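Local structure of cell division protein FtsI/penicillin binding protein 2 (Legionella pneumophila subsp. pneumophila ATCC 43290, 4ZTK) at residues N220-N223 with H224-E227; S80-K83 with P84-A87; K133-N136 with V137-I140. The protein probably catalyses the D,D-transpeptidation that cross-links peptidoglycan peptides during cell division. All coordinates share one frame; numbering follows the deposited sequence.

The three contacts are local turns of the transpeptidase domain. Interactions 2 and 3 line the probable active-site cleft, and interaction 1 packs behind helix 83-92. Interaction 2 holds Ser80 and Lys83 of a likely SxxK motif, and interaction 3 holds Ser134 and Asn136, which fit the SxN motif of the family. Their centres lie about 10 Å apart, and Lys83 NZ is 2.8 Å from Asn136 OD1, a probable hydrogen bond. The centre of interaction 1 is about 12 Å from that of interaction 2, with Leu226 CD2 3.7 Å from Pro84 CG. It does not touch interaction 3. A bound NHE molecule, probably from the crystallisation liquor, lies beside Ser80 and Ser134 and may mark the pocket.

Interaction 1: residues N220-N223 with H224-E227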
ATOM      1  N   ASN A 220      -5.419 -15.474  -6.737  1.00 35.38           N
ATOM      2  CA  ASN A 220      -5.946 -16.168  -5.566  1.00 39.70           C
ATOM      3  C   ASN A 220      -4.909 -16.313  -4.457  1.00 35.81           C
ATOM      4  O   ASN A 220      -5.204 -16.055  -3.291  1.00 39.23           O
ATOM      5  CB  ASN A 220      -6.510 -17.534  -5.949  1.00 38.53           C
ATOM      6  CG  ASN A 220      -7.826 -17.429  -6.687  1.00 54.16           C
ATOM      7  OD1 ASN A 220      -8.509 -16.410  -6.610  1.00 61.11           O
ATOM      8  ND2 ASN A 220      -8.193 -18.486  -7.401  1.00 59.48           N
ATOM      9  N   SER A 221      -3.694 -16.712  -4.823  1.00 39.44           N
ATOM     10  CA  SER A 221      -2.608 -16.833  -3.851  1.00 37.32           C
ATOM     11  C   SER A 221      -2.295 -15.499  -3.192  1.00 26.60           C
ATOM     12  O   SER A 221      -2.165 -15.418  -1.975  1.00 41.00           O
ATOM     13  CB  SER A 221      -1.342 -17.380  -4.511  1.00 35.72           C
ATOM     14  OG  SER A 221      -1.583 -18.650  -5.081  1.00 48.61           O
ATOM     15  N   ILE A 222      -2.161 -14.455  -4.002  1.00 29.44           N
ATOM     16  CA  ILE A 222      -1.798 -13.143  -3.481  1.00 30.48           C
ATOM     17  C   ILE A 222      -2.863 -12.629  -2.519  1.00 29.30           C
ATOM     18  O   ILE A 222      -2.553 -12.139  -1.430  1.00 31.99           O
ATOM     19  CB  ILE A 222      -1.582 -12.122  -4.614  1.00 30.88           C
ATOM     20  CG1 ILE A 222      -0.348 -12.493  -5.444  1.00 37.80           C
ATOM     21  CG2 ILE A 222      -1.437 -10.718  -4.045  1.00 30.74           C
ATOM     22  CD1 ILE A 222       0.952 -12.588  -4.637  1.00 32.15           C
ATOM     23  N   ASN A 223      -4.123 -12.754  -2.918  1.00 30.02           N
ATOM     24  CA  ASN A 223      -5.221 -12.339  -2.060  1.00 32.09           C
ATOM     25  C   ASN A 223      -5.212 -13.102  -0.733  1.00 33.51           C
ATOM     26  O   ASN A 223      -5.412 -12.515   0.331  1.00 37.08           O
ATOM     27  CB  ASN A 223      -6.562 -12.509  -2.775  1.00 38.58           C
ATOM     28  CG  ASN A 223      -7.734 -12.068  -1.921  1.00 47.68           C
ATOM     29  OD1 ASN A 223      -7.935 -10.875  -1.692  1.00 46.61           O
ATOM     30  ND2 ASN A 223      -8.515 -13.031  -1.447  1.00 51.53           N
ATOM     31  N   HIS A 224      -4.963 -14.407  -0.802  1.00 32.50           N
ATOM     32  CA  HIS A 224      -4.861 -15.224   0.405  1.00 34.75           C
ATOM     33  C   HIS A 224      -3.725 -14.724   1.300  1.00 35.62           C
ATOM     34  O   HIS A 224      -3.866 -14.641   2.521  1.00 35.16           O
ATOM     35  CB  HIS A 224      -4.637 -16.691   0.038  1.00 38.58           C
ATOM     36  CG  HIS A 224      -4.530 -17.603   1.221  1.00 52.37           C
ATOM     37  ND1 HIS A 224      -5.623 -17.980   1.972  1.00 61.75           N
ATOM     38  CD2 HIS A 224      -3.459 -18.219   1.778  1.00 56.57           C
ATOM     39  CE1 HIS A 224      -5.231 -18.789   2.941  1.00 65.62           C
ATOM     40  NE2 HIS A 224      -3.923 -18.949   2.845  1.00 65.36           N
HETATM   41  N   MSE A 225      -2.601 -14.382   0.681  1.00 27.43           N
HETATM   42  CA  MSE A 225      -1.450 -13.868   1.416  1.00 26.49           C
HETATM   43  C   MSE A 225      -1.745 -12.528   2.073  1.00 29.86           C
HETATM   44  O   MSE A 225      -1.300 -12.268   3.191  1.00 30.29           O
HETATM   45  CB  MSE A 225      -0.234 -13.742   0.494  1.00 27.73           C
HETATM   46  CG  MSE A 225       0.376 -15.078   0.091  1.00 39.92           C
HETATM   47 SE   MSE A 225       2.032 -14.868  -0.930  0.65 45.21          SE
HETATM   48  CE  MSE A 225       2.482 -16.756  -1.145  1.00 51.95           C
ATOM     49  N   LEU A 226      -2.494 -11.678   1.378  1.00 27.65           N
ATOM     50  CA  LEU A 226      -2.862 -10.379   1.931  1.00 27.97           C
ATOM     51  C   LEU A 226      -3.901 -10.480   3.054  1.00 27.69           C
ATOM     52  O   LEU A 226      -3.888  -9.678   3.983  1.00 32.90           O
ATOM     53  CB  LEU A 226      -3.361  -9.456   0.830  1.00 28.39           C
ATOM     54  CG  LEU A 226      -2.258  -8.907  -0.068  1.00 31.15           C
ATOM     55  CD1 LEU A 226      -2.855  -8.067  -1.186  1.00 31.09           C
ATOM     56  CD2 LEU A 226      -1.281  -8.090   0.762  1.00 31.30           C
ATOM     57  N   GLU A 227      -4.804 -11.453   2.960  1.00 29.98           N
ATOM     58  CA  GLU A 227      -5.754 -11.716   4.042  1.00 36.15           C
ATOM     59  C   GLU A 227      -5.020 -12.244   5.266  1.00 34.74           C
ATOM     60  O   GLU A 227      -5.319 -11.870   6.403  1.00 36.38           O
ATOM     61  CB  GLU A 227      -6.800 -12.747   3.617  1.00 37.09           C
ATOM     62  CG  GLU A 227      -7.881 -12.220   2.710  1.00 39.86           C
ATOM     63  CD  GLU A 227      -9.016 -13.215   2.527  1.00 53.67           C
ATOM     64  OE1 GLU A 227      -9.348 -13.536   1.366  1.00 59.47           O
ATOM     65  OE2 GLU A 227      -9.580 -13.675   3.545  1.00 57.24           O
TER
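Two successive turns of helix 216-231 meet here, Ile222 and Leu226 along its buried face and Asn223 and Glu227 on a more open one. The backbone pairs in the regular i to i+4 pattern: His224, Met225, Leu226 and Glu227 give their N-H groups to the carbonyls of Asn220, Ser221, Ile222 and Asn223, with Leu226 N 2.8 Å from Ile222 O. Ile222 and Leu226 run abreast off the buried face, the CG2 branch of Ile222 coming 4.1 Å from Leu226 CD1. Met225, a selenomethionine, reaches outward and somewhat back toward the helix start with its chain extended; its CG passes 3.3 Å from Ser221 O, and its SE meets Ile222 CD1 more loosely at 4.5 Å. The Asn223 amide stands out from the helix, and the Glu227 carboxylate folds back to it, CG lying beside the backbone N (chi1 -77°). Asn223 ND2 lies 3.0 Å from Glu227 OE1, amide and carboxylate planes standing 64° apart, while Asn223 OD1 is hydrogen-bonded to Tyr266 OH, so both ends of the amide have a polar neighbour. Helix 83-92 packs on the buried face, with Ala87 and Ala88 against Ile222 and Pro84 against Leu226. Met225 reaches helix 127-133, and Leu226 leans on strand 246-253, where its backbone also bonds to Gly247.

Interaction 2: residues S80-K83 with P84-A87; sequences STIK and PFIA
Ile82, Phe85 and Ile86 meet where a 3-10 turn runs into helix 83-92, and the closest fit is round the Ile82 carbonyl. Ile82 O is gripped by two N-H groups: Ile86 N at 3.2 Å, lying in the carbonyl plane, and Phe85 N at 2.9 Å, which approaches from above that plane in a more bent bond. Pro84, with no N-H to give, fits into this first turn. The buried Phe85 ring turns its edge to the chain, CE2 being 3.7 Å from Thr81 O, and Phe158, Phe160 and Tyr196 meet it edge-to-face. The isoleucine contacts are ordinary, Ile82 CD1 lying 4.3 Å from Phe85 CD2. The more open side is that of Ser80, which is partly exposed and whose OG makes a weak hydrogen bond to the bound NHE. Lys83 reaches it from a buried position, extended until a final bend (chi4 61°) carries NZ back to Ser80 OG, a hydrogen bond of 3.0 Å; Asn136 OD1 takes a second. This pairing fits an SxxK motif, in which Ser80 would probably be the acylated nucleophile and Lys83 would assist proton transfer.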
ATOM      1  N   SER A  80       7.542  -1.426   2.111  1.00 20.57           N
ATOM      2  CA  SER A  80       7.084  -2.815   2.052  1.00 22.05           C
ATOM      3  C   SER A  80       5.704  -3.038   1.406  1.00 23.53           C
ATOM      4  O   SER A  80       5.308  -4.186   1.193  1.00 26.08           O
ATOM      5  CB  SER A  80       7.140  -3.464   3.441  1.00 24.59           C
ATOM      6  OG  SER A  80       8.470  -3.489   3.936  1.00 39.08           O
ATOM      7  N   THR A  81       4.975  -1.971   1.080  1.00 25.29           N
ATOM      8  CA  THR A  81       3.729  -2.148   0.331  1.00 23.25           C
ATOM      9  C   THR A  81       4.002  -2.616  -1.107  1.00 25.67           C
ATOM     10  O   THR A  81       3.076  -3.002  -1.816  1.00 22.76           O
ATOM     11  CB  THR A  81       2.826  -0.878   0.324  1.00 23.05           C
ATOM     12  OG1 THR A  81       3.500   0.202  -0.341  1.00 21.01           O
ATOM     13  CG2 THR A  81       2.465  -0.466   1.749  1.00 19.50           C
ATOM     14  N   ILE A  82       5.270  -2.603  -1.520  1.00 26.42           N
ATOM     15  CA  ILE A  82       5.660  -3.171  -2.817  1.00 25.74           C
ATOM     16  C   ILE A  82       5.692  -4.701  -2.777  1.00 27.20           C
ATOM     17  O   ILE A  82       5.551  -5.354  -3.806  1.00 24.21           O
ATOM     18  CB  ILE A  82       7.052  -2.671  -3.284  1.00 26.95           C
ATOM     19  CG1 ILE A  82       7.263  -2.945  -4.774  1.00 29.29           C
ATOM     20  CG2 ILE A  82       8.183  -3.352  -2.506  1.00 24.29           C
ATOM     21  CD1 ILE A  82       6.282  -2.274  -5.652  1.00 36.58           C
ATOM     22  N   LYS A  83       5.884  -5.264  -1.584  1.00 25.06           N
ATOM     23  CA  LYS A  83       6.133  -6.700  -1.427  1.00 24.79           C
ATOM     24  C   LYS A  83       5.114  -7.638  -2.096  1.00 24.44           C
ATOM     25  O   LYS A  83       5.516  -8.627  -2.707  1.00 27.22           O
ATOM     26  CB  LYS A  83       6.336  -7.068   0.054  1.00 25.25           C
ATOM     27  CG  LYS A  83       7.704  -6.664   0.616  1.00 28.30           C
ATOM     28  CD  LYS A  83       7.816  -6.977   2.108  1.00 30.08           C
ATOM     29  CE  LYS A  83       9.269  -6.932   2.591  1.00 32.83           C
ATOM     30  NZ  LYS A  83       9.902  -5.596   2.405  1.00 27.86           N
ATOM     31  N   PRO A  84       3.800  -7.343  -1.977  1.00 22.94           N
ATOM     32  CA  PRO A  84       2.823  -8.198  -2.670  1.00 22.78           C
ATOM     33  C   PRO A  84       3.052  -8.298  -4.176  1.00 25.17           C
ATOM     34  O   PRO A  84       2.790  -9.352  -4.758  1.00 26.74           O
ATOM     35  CB  PRO A  84       1.490  -7.491  -2.402  1.00 26.92           C
ATOM     36  CG  PRO A  84       1.690  -6.820  -1.092  1.00 28.08           C
ATOM     37  CD  PRO A  84       3.130  -6.356  -1.106  1.00 23.62           C
ATOM     38  N   PHE A  85       3.537  -7.223  -4.791  1.00 22.57           N
ATOM     39  CA  PHE A  85       3.767  -7.209  -6.235  1.00 23.12           C
ATOM     40  C   PHE A  85       5.039  -7.967  -6.620  1.00 30.22           C
ATOM     41  O   PHE A  85       5.088  -8.619  -7.668  1.00 27.84           O
ATOM     42  CB  PHE A  85       3.791  -5.772  -6.758  1.00 24.23           C
ATOM     43  CG  PHE A  85       2.536  -5.001  -6.434  1.00 27.32           C
ATOM     44  CD1 PHE A  85       1.425  -5.085  -7.259  1.00 21.20           C
ATOM     45  CD2 PHE A  85       2.462  -4.214  -5.294  1.00 24.76           C
ATOM     46  CE1 PHE A  85       0.262  -4.383  -6.960  1.00 27.21           C
ATOM     47  CE2 PHE A  85       1.303  -3.510  -4.986  1.00 27.92           C
ATOM     48  CZ  PHE A  85       0.198  -3.597  -5.827  1.00 19.96           C
ATOM     49  N   ILE A  86       6.061  -7.879  -5.771  1.00 25.44           N
ATOM     50  CA  ILE A  86       7.265  -8.688  -5.940  1.00 27.57           C
ATOM     51  C   ILE A  86       6.881 -10.162  -5.909  1.00 22.58           C
ATOM     52  O   ILE A  86       7.282 -10.937  -6.770  1.00 29.64           O
ATOM     53  CB  ILE A  86       8.295  -8.422  -4.824  1.00 27.63           C
ATOM     54  CG1 ILE A  86       8.844  -6.999  -4.914  1.00 28.42           C
ATOM     55  CG2 ILE A  86       9.435  -9.430  -4.887  1.00 29.05           C
ATOM     56  CD1 ILE A  86       9.666  -6.734  -6.156  1.00 28.85           C
ATOM     57  N   ALA A  87       6.086 -10.534  -4.911  1.00 25.70           N
ATOM     58  CA  ALA A  87       5.622 -11.910  -4.771  1.00 31.10           C
ATOM     59  C   ALA A  87       4.788 -12.344  -5.971  1.00 29.64           C
ATOM     60  O   ALA A  87       4.943 -13.459  -6.466  1.00 32.10           O
ATOM     61  CB  ALA A  87       4.825 -12.076  -3.486  1.00 23.47           C
TER

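Interaction 3: residues K133-N136 with V137-I140; sequences KSIN and VCLI
Ile135, at the N-cap of helix 136-146, and Asn136, its first helical residue, contact the residues one turn on in a local helix-start contact, close to the surface, at the link from helix 127-133. The earlier helix closes with a Schellman motif, in which Ile135 N bonds to Ala130 O and Ser134 N to Ile131 O. Ser134 is its C-prime residue, and the positive phi there (59°) lets the chain turn out of the helix. The Ile135 side chain has no polar atom with which to cap the second helix. Its carbonyl accepts Leu139 N at 3.3 Å in a nearly straight bond; one residue on, Asn136 O receives Ile140 N at 2.9 Å.

Side chains lie close around these carbonyls. Leu139 CD2 comes 3.7 Å from Ile135 O, and Ile140 CG1 approaches Asn136 O to 3.2 Å. With CG1 of Ile135 beside the backbone N (chi1 -54°), its CG2 branch lies opposite N and meets Cys138 SG at 3.8 Å, in a small apolar patch that Cys138 extends to Ala130 of helix 127-133. Ile140 lies on Ala177, Ala180 and Leu181 of helix 172-181, and Leu139 faces inward to Lys83 and Ile86 of helix 83-92.

The polar ends of Ser134 and Asn136, the latter through its bond to Lys83, lead to the cleft. Ser134 OG hydrogen-bonds to Lys248 NZ and to the bound NHE. Ser134, Ile135 and Asn136 fit the SxN motif of penicillin-binding proteins, and the turn followed by the new helix start probably helps to set the backbone from which both polar side chains are presented. The arrangement is consistent with a hydroxyl and an amide helping to place the two lysines of the probable active site.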
ATOM      1  N   LYS A 133       4.621 -11.419   7.884  1.00 36.12           N
ATOM      2  CA  LYS A 133       5.512 -10.831   8.873  1.00 26.40           C
ATOM      3  C   LYS A 133       6.390  -9.747   8.262  1.00 30.71           C
ATOM      4  O   LYS A 133       7.122  -9.064   8.972  1.00 34.12           O
ATOM      5  CB  LYS A 133       6.359 -11.918   9.532  1.00 32.35           C
ATOM      6  CG  LYS A 133       5.580 -12.761  10.529  1.00 40.73           C
ATOM      7  CD  LYS A 133       5.909 -14.237  10.399  1.00 57.60           C
ATOM      8  CE  LYS A 133       7.325 -14.546  10.859  1.00 70.84           C
ATOM      9  NZ  LYS A 133       7.491 -14.392  12.332  1.00 78.17           N
ATOM     10  N   SER A 134       6.292  -9.590   6.943  1.00 26.58           N
ATOM     11  CA  SER A 134       7.064  -8.592   6.203  1.00 27.92           C
ATOM     12  C   SER A 134       8.573  -8.799   6.367  1.00 31.33           C
ATOM     13  O   SER A 134       9.296  -7.894   6.783  1.00 34.13           O
ATOM     14  CB  SER A 134       6.657  -7.175   6.614  1.00 35.98           C
ATOM     15  OG  SER A 134       6.973  -6.245   5.599  1.00 38.71           O
ATOM     16  N   ILE A 135       9.034  -9.995   6.020  1.00 33.49           N
ATOM     17  CA  ILE A 135      10.432 -10.375   6.198  1.00 28.50           C
ATOM     18  C   ILE A 135      11.281  -9.940   5.002  1.00 33.74           C
ATOM     19  O   ILE A 135      11.182 -10.512   3.915  1.00 31.97           O
ATOM     20  CB  ILE A 135      10.561 -11.892   6.422  1.00 25.23           C
ATOM     21  CG1 ILE A 135       9.669 -12.315   7.591  1.00 30.38           C
ATOM     22  CG2 ILE A 135      12.022 -12.282   6.677  1.00 32.90           C
ATOM     23  CD1 ILE A 135       9.863 -13.749   8.027  1.00 40.15           C
ATOM     24  N   ASN A 136      12.106  -8.919   5.221  1.00 33.48           N
ATOM     25  CA  ASN A 136      12.880  -8.289   4.156  1.00 35.53           C
ATOM     26  C   ASN A 136      13.818  -9.234   3.404  1.00 32.64           C
ATOM     27  O   ASN A 136      13.801  -9.280   2.175  1.00 34.19           O
ATOM     28  CB  ASN A 136      13.678  -7.101   4.704  1.00 34.79           C
ATOM     29  CG  ASN A 136      12.792  -5.919   5.073  1.00 39.46           C
ATOM     30  OD1 ASN A 136      11.655  -5.815   4.617  1.00 34.06           O
ATOM     31  ND2 ASN A 136      13.320  -5.019   5.896  1.00 38.84           N
ATOM     32  N   VAL A 137      14.638  -9.977   4.140  1.00 30.03           N
ATOM     33  CA  VAL A 137      15.635 -10.845   3.512  1.00 39.37           C
ATOM     34  C   VAL A 137      14.979 -11.859   2.570  1.00 39.35           C
ATOM     35  O   VAL A 137      15.496 -12.127   1.489  1.00 36.44           O
ATOM     36  CB  VAL A 137      16.534 -11.546   4.560  1.00 45.47           C
ATOM     37  CG1 VAL A 137      17.405 -12.616   3.908  1.00 44.34           C
ATOM     38  CG2 VAL A 137      17.405 -10.521   5.267  1.00 42.71           C
ATOM     39  N   CYS A 138      13.820 -12.383   2.961  1.00 39.18           N
ATOM     40  CA  CYS A 138      13.115 -13.355   2.128  1.00 39.21           C
ATOM     41  C   CYS A 138      12.581 -12.749   0.834  1.00 32.72           C
ATOM     42  O   CYS A 138      12.767 -13.321  -0.240  1.00 32.56           O
ATOM     43  CB  CYS A 138      11.983 -14.039   2.899  1.00 29.71           C
ATOM     44  SG  CYS A 138      12.560 -15.110   4.251  1.00 65.43           S
ATOM     45  N   LEU A 139      11.912 -11.604   0.931  1.00 29.56           N
ATOM     46  CA  LEU A 139      11.385 -10.954  -0.264  1.00 25.60           C
ATOM     47  C   LEU A 139      12.506 -10.502  -1.195  1.00 31.76           C
ATOM     48  O   LEU A 139      12.362 -10.536  -2.422  1.00 30.85           O
ATOM     49  CB  LEU A 139      10.471  -9.777   0.089  1.00 21.77           C
ATOM     50  CG  LEU A 139       8.975 -10.099   0.150  1.00 28.78           C
ATOM     51  CD1 LEU A 139       8.468 -10.570  -1.208  1.00 29.23           C
ATOM     52  CD2 LEU A 139       8.693 -11.143   1.216  1.00 28.60           C
ATOM     53  N   ILE A 140      13.625 -10.082  -0.613  1.00 30.92           N
ATOM     54  CA  ILE A 140      14.773  -9.694  -1.418  1.00 29.54           C
ATOM     55  C   ILE A 140      15.285 -10.893  -2.210  1.00 31.37           C
ATOM     56  O   ILE A 140      15.552 -10.794  -3.409  1.00 31.72           O
ATOM     57  CB  ILE A 140      15.909  -9.126  -0.567  1.00 35.86           C
ATOM     58  CG1 ILE A 140      15.544  -7.738  -0.040  1.00 30.48           C
ATOM     59  CG2 ILE A 140      17.158  -9.031  -1.408  1.00 37.67           C
ATOM     60  CD1 ILE A 140      16.564  -7.167   0.951  1.00 27.46           C
TER